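Local coordinates for protein tyrocidine synthase 2 (Brevibacillus parabrevis, PDB 6TA8) that belongs to the nonribosomal peptide synthetases, the large modular enzymes, and is represented here by a region that includes a condensation domain, at residues W322-E334 with N349-E361. Numbering follows the deposited sequence.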
# COMPACT_ATOMS: atom_id res chain seq x y z
N TRP A 322 1.94 8.86 3.16
CA TRP A 322 2.04 7.45 3.53
C TRP A 322 1.31 7.28 4.86
O TRP A 322 1.90 7.43 5.93
CB TRP A 322 3.49 7.00 3.61
CG TRP A 322 3.65 5.50 3.58
CD1 TRP A 322 2.68 4.59 3.31
CD2 TRP A 322 4.85 4.76 3.83
NE1 TRP A 322 3.20 3.31 3.38
CE2 TRP A 322 4.53 3.39 3.70
CE3 TRP A 322 6.16 5.11 4.15
CZ2 TRP A 322 5.47 2.38 3.87
CZ3 TRP A 322 7.10 4.11 4.33
CH2 TRP A 322 6.75 2.76 4.19
N PHE A 323 0.02 6.96 4.78
CA PHE A 323 -0.83 6.82 5.95
C PHE A 323 -1.02 5.37 6.37
O PHE A 323 -1.85 5.09 7.25
CB PHE A 323 -2.20 7.45 5.68
CG PHE A 323 -2.18 8.95 5.64
CD1 PHE A 323 -1.62 9.63 4.57
CD2 PHE A 323 -2.74 9.69 6.67
CE1 PHE A 323 -1.60 11.01 4.53
CE2 PHE A 323 -2.73 11.07 6.63
CZ PHE A 323 -2.16 11.73 5.56
N THR A 324 -0.27 4.44 5.78
CA THR A 324 -0.49 3.01 6.01
C THR A 324 -0.36 2.66 7.48
O THR A 324 0.61 3.04 8.14
CB THR A 324 0.49 2.19 5.18
OG1 THR A 324 0.15 2.29 3.79
CG2 THR A 324 0.47 0.73 5.60
N SER A 325 -1.36 1.94 8.00
CA SER A 325 -1.36 1.46 9.37
C SER A 325 -1.28 -0.06 9.36
O SER A 325 -2.08 -0.72 8.69
CB SER A 325 -2.61 1.92 10.12
OG SER A 325 -3.74 1.16 9.73
N GLN A 326 -0.32 -0.61 10.10
CA GLN A 326 -0.12 -2.04 10.20
C GLN A 326 -0.49 -2.52 11.60
O GLN A 326 -0.17 -1.87 12.60
CB GLN A 326 1.33 -2.42 9.88
CG GLN A 326 1.72 -2.22 8.43
CD GLN A 326 3.19 -2.48 8.17
OE1 GLN A 326 4.02 -2.29 9.06
NE2 GLN A 326 3.52 -2.90 6.96
N TYR A 327 -1.16 -3.67 11.67
CA TYR A 327 -1.58 -4.23 12.94
C TYR A 327 -1.84 -5.71 12.77
O TYR A 327 -2.40 -6.12 11.74
CB TYR A 327 -2.84 -3.53 13.48
CG TYR A 327 -4.02 -3.53 12.52
CD1 TYR A 327 -4.09 -2.63 11.47
CD2 TYR A 327 -5.06 -4.43 12.69
CE1 TYR A 327 -5.16 -2.62 10.61
CE2 TYR A 327 -6.14 -4.43 11.82
CZ TYR A 327 -6.18 -3.52 10.78
OH TYR A 327 -7.25 -3.51 9.92
N PRO A 328 -1.46 -6.55 13.74
CA PRO A 328 -1.66 -7.99 13.59
C PRO A 328 -3.11 -8.40 13.84
O PRO A 328 -3.79 -7.87 14.72
CB PRO A 328 -0.73 -8.58 14.65
CG PRO A 328 -0.66 -7.53 15.70
CD PRO A 328 -0.75 -6.21 14.99
N VAL A 329 -3.57 -9.36 13.04
CA VAL A 329 -4.90 -9.94 13.16
C VAL A 329 -4.73 -11.44 13.38
O VAL A 329 -3.96 -12.09 12.66
CB VAL A 329 -5.77 -9.65 11.93
CG1 VAL A 329 -7.09 -10.40 12.01
CG2 VAL A 329 -6.01 -8.16 11.79
N VAL A 330 -5.45 -11.99 14.35
CA VAL A 330 -5.33 -13.39 14.73
C VAL A 330 -6.54 -14.13 14.18
O VAL A 330 -7.66 -13.96 14.67
CB VAL A 330 -5.22 -13.55 16.26
CG1 VAL A 330 -5.15 -15.02 16.63
CG2 VAL A 330 -4.01 -12.80 16.77
N LEU A 331 -6.31 -14.97 13.17
CA LEU A 331 -7.36 -15.78 12.59
C LEU A 331 -7.47 -17.11 13.33
O LEU A 331 -6.47 -17.66 13.80
CB LEU A 331 -7.09 -16.03 11.10
CG LEU A 331 -6.89 -14.79 10.24
CD1 LEU A 331 -6.56 -15.18 8.81
CD2 LEU A 331 -8.13 -13.91 10.29
N ASP A 332 -8.70 -17.62 13.43
CA ASP A 332 -8.98 -18.85 14.16
C ASP A 332 -9.60 -19.86 13.21
O ASP A 332 -10.66 -19.61 12.63
CB ASP A 332 -9.92 -18.58 15.34
CG ASP A 332 -9.82 -19.64 16.42
OD1 ASP A 332 -8.93 -20.51 16.33
OD2 ASP A 332 -10.64 -19.60 17.37
N MET A 333 -8.92 -21.00 13.05
CA MET A 333 -9.41 -22.10 12.22
C MET A 333 -9.85 -23.29 13.06
O MET A 333 -9.78 -24.43 12.62
CB MET A 333 -8.34 -22.53 11.22
CG MET A 333 -8.12 -21.55 10.08
SD MET A 333 -7.18 -20.09 10.57
CE MET A 333 -5.52 -20.74 10.60
N GLU A 334 -10.33 -23.02 14.29
CA GLU A 334 -10.65 -24.09 15.23
C GLU A 334 -11.68 -25.05 14.65
O GLU A 334 -11.56 -26.27 14.82
CB GLU A 334 -11.14 -23.49 16.54
CG GLU A 334 -11.58 -24.51 17.58
CD GLU A 334 -12.14 -23.87 18.83
OE1 GLU A 334 -12.28 -22.63 18.85
OE2 GLU A 334 -12.45 -24.61 19.79
N ASN A 349 -14.56 -10.83 14.67
CA ASN A 349 -13.19 -10.71 15.13
C ASN A 349 -12.61 -9.33 14.80
O ASN A 349 -11.92 -8.72 15.62
CB ASN A 349 -12.33 -11.82 14.52
CG ASN A 349 -10.85 -11.64 14.80
OD1 ASN A 349 -10.46 -11.19 15.87
ND2 ASN A 349 -10.02 -12.01 13.83
N LEU A 350 -12.90 -8.83 13.59
CA LEU A 350 -12.37 -7.54 13.18
C LEU A 350 -13.15 -6.37 13.77
O LEU A 350 -12.59 -5.29 13.96
CB LEU A 350 -12.35 -7.45 11.65
CG LEU A 350 -11.42 -8.44 10.95
CD1 LEU A 350 -11.76 -8.57 9.48
CD2 LEU A 350 -9.96 -8.05 11.14
N ARG A 351 -14.44 -6.57 14.07
CA ARG A 351 -15.20 -5.53 14.74
C ARG A 351 -14.68 -5.27 16.15
O ARG A 351 -14.78 -4.15 16.65
CB ARG A 351 -16.68 -5.90 14.79
CG ARG A 351 -17.33 -6.07 13.42
CD ARG A 351 -17.46 -4.74 12.70
NE ARG A 351 -18.16 -4.88 11.43
CZ ARG A 351 -17.57 -4.88 10.24
NH1 ARG A 351 -16.25 -4.72 10.15
NH2 ARG A 351 -18.29 -5.02 9.13
N ARG A 352 -14.12 -6.30 16.80
CA ARG A 352 -13.49 -6.12 18.10
C ARG A 352 -12.27 -5.21 18.04
O ARG A 352 -11.88 -4.64 19.06
CB ARG A 352 -13.11 -7.48 18.68
CG ARG A 352 -12.77 -7.47 20.16
CD ARG A 352 -12.19 -8.81 20.61
NE ARG A 352 -13.18 -9.89 20.57
CZ ARG A 352 -13.10 -10.94 19.76
NH1 ARG A 352 -12.07 -11.07 18.92
NH2 ARG A 352 -14.04 -11.87 19.79
N ILE A 353 -11.66 -5.07 16.87
CA ILE A 353 -10.47 -4.22 16.73
C ILE A 353 -10.90 -2.75 16.77
O ILE A 353 -11.84 -2.36 16.05
CB ILE A 353 -9.73 -4.54 15.43
CG1 ILE A 353 -9.50 -6.05 15.31
CG2 ILE A 353 -8.41 -3.78 15.36
CD1 ILE A 353 -8.60 -6.45 14.15
N PRO A 354 -10.25 -1.91 17.58
CA PRO A 354 -10.66 -0.50 17.65
C PRO A 354 -10.02 0.38 16.58
O PRO A 354 -8.79 0.37 16.41
CB PRO A 354 -10.21 -0.08 19.05
CG PRO A 354 -9.01 -0.94 19.32
CD PRO A 354 -9.24 -2.25 18.60
N LYS A 355 -10.85 1.13 15.86
CA LYS A 355 -10.39 2.15 14.91
C LYS A 355 -9.46 1.58 13.85
O LYS A 355 -8.48 2.21 13.45
CB LYS A 355 -9.72 3.32 15.65
CG LYS A 355 -10.70 4.31 16.26
CD LYS A 355 -9.99 5.57 16.71
CE LYS A 355 -10.99 6.66 17.05
NZ LYS A 355 -10.31 7.93 17.43
N LYS A 356 -9.78 0.37 13.38
CA LYS A 356 -9.04 -0.28 12.29
C LYS A 356 -7.56 -0.44 12.62
O LYS A 356 -6.69 -0.28 11.76
CB LYS A 356 -9.22 0.48 10.97
CG LYS A 356 -10.67 0.78 10.62
CD LYS A 356 -11.38 -0.46 10.11
CE LYS A 356 -12.63 -0.09 9.32
NZ LYS A 356 -12.32 0.91 8.25
N GLY A 357 -7.27 -0.74 13.89
CA GLY A 357 -5.91 -1.03 14.31
C GLY A 357 -4.91 0.09 14.14
O GLY A 357 -3.71 -0.17 14.15
N ILE A 358 -5.38 1.33 13.98
CA ILE A 358 -4.45 2.44 13.80
C ILE A 358 -3.62 2.66 15.06
O ILE A 358 -2.47 3.12 14.98
CB ILE A 358 -5.20 3.71 13.38
CG1 ILE A 358 -4.22 4.84 13.03
CG2 ILE A 358 -6.15 4.17 14.48
CD1 ILE A 358 -4.89 6.16 12.72
N GLY A 359 -4.16 2.33 16.23
CA GLY A 359 -3.48 2.61 17.48
C GLY A 359 -2.39 1.65 17.87
O GLY A 359 -1.68 1.91 18.84
N TYR A 360 -2.22 0.54 17.14
CA TYR A 360 -1.24 -0.46 17.53
C TYR A 360 0.18 0.09 17.45
O TYR A 360 0.88 0.19 18.47
CB TYR A 360 -1.37 -1.71 16.66
CG TYR A 360 -0.44 -2.83 17.08
CD1 TYR A 360 -0.79 -3.68 18.12
CD2 TYR A 360 0.78 -3.03 16.45
CE1 TYR A 360 0.05 -4.70 18.52
CE2 TYR A 360 1.63 -4.05 16.84
CZ TYR A 360 1.26 -4.88 17.88
OH TYR A 360 2.09 -5.90 18.28
N GLU A 361 0.63 0.45 16.25
CA GLU A 361 2.00 0.92 16.08
C GLU A 361 2.21 2.34 16.59
O GLU A 361 3.36 2.74 16.81
CB GLU A 361 2.41 0.83 14.61
CG GLU A 361 2.77 -0.58 14.17
CD GLU A 361 4.26 -0.84 14.20
OE1 GLU A 361 5.04 0.11 13.96
OE2 GLU A 361 4.66 -1.99 14.48
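Tyr327 lies flat against the backbone of the turn at Lys356 and Gly357. Gly357 CA stands 3.7 Å from the centroid of the Tyr327 ring and 16° off its normal, a CH-pi contact over one face, and Lys356 C lies over the rim of that same face. The closest atom pair of the contact is Tyr327 CE1 with Lys356 O, 3.0 Å apart. In Tyr327, CG sits between the backbone N and the carbonyl carbon (chi1 55°), which lays the ring over the turn. Gly357 has a positive phi and no side chain to stand between its CA and Tyr327 CG, 3.6 Å away. At the ring's edge, near its plane, Ile353 CD1 is 3.9 Å from Tyr327 CE2; the same methyl lies 3.9 Å from Val329 CG2. Val329 CG1 meets Leu350 CD2 at 3.8 Å. Farther along the chain, Tyr360 offers a ring face to Pro328, whose CD sits 3.6 Å from the Tyr360 centroid, 7° off the normal: a second CH-pi contact. Helix 339-351 and the chain that follows it thus fold back against edge strand 325-332 of the six-stranded sheet, in the C-terminal half of a condensation domain, whose two lobes have the chloramphenicol acetyltransferase-like fold.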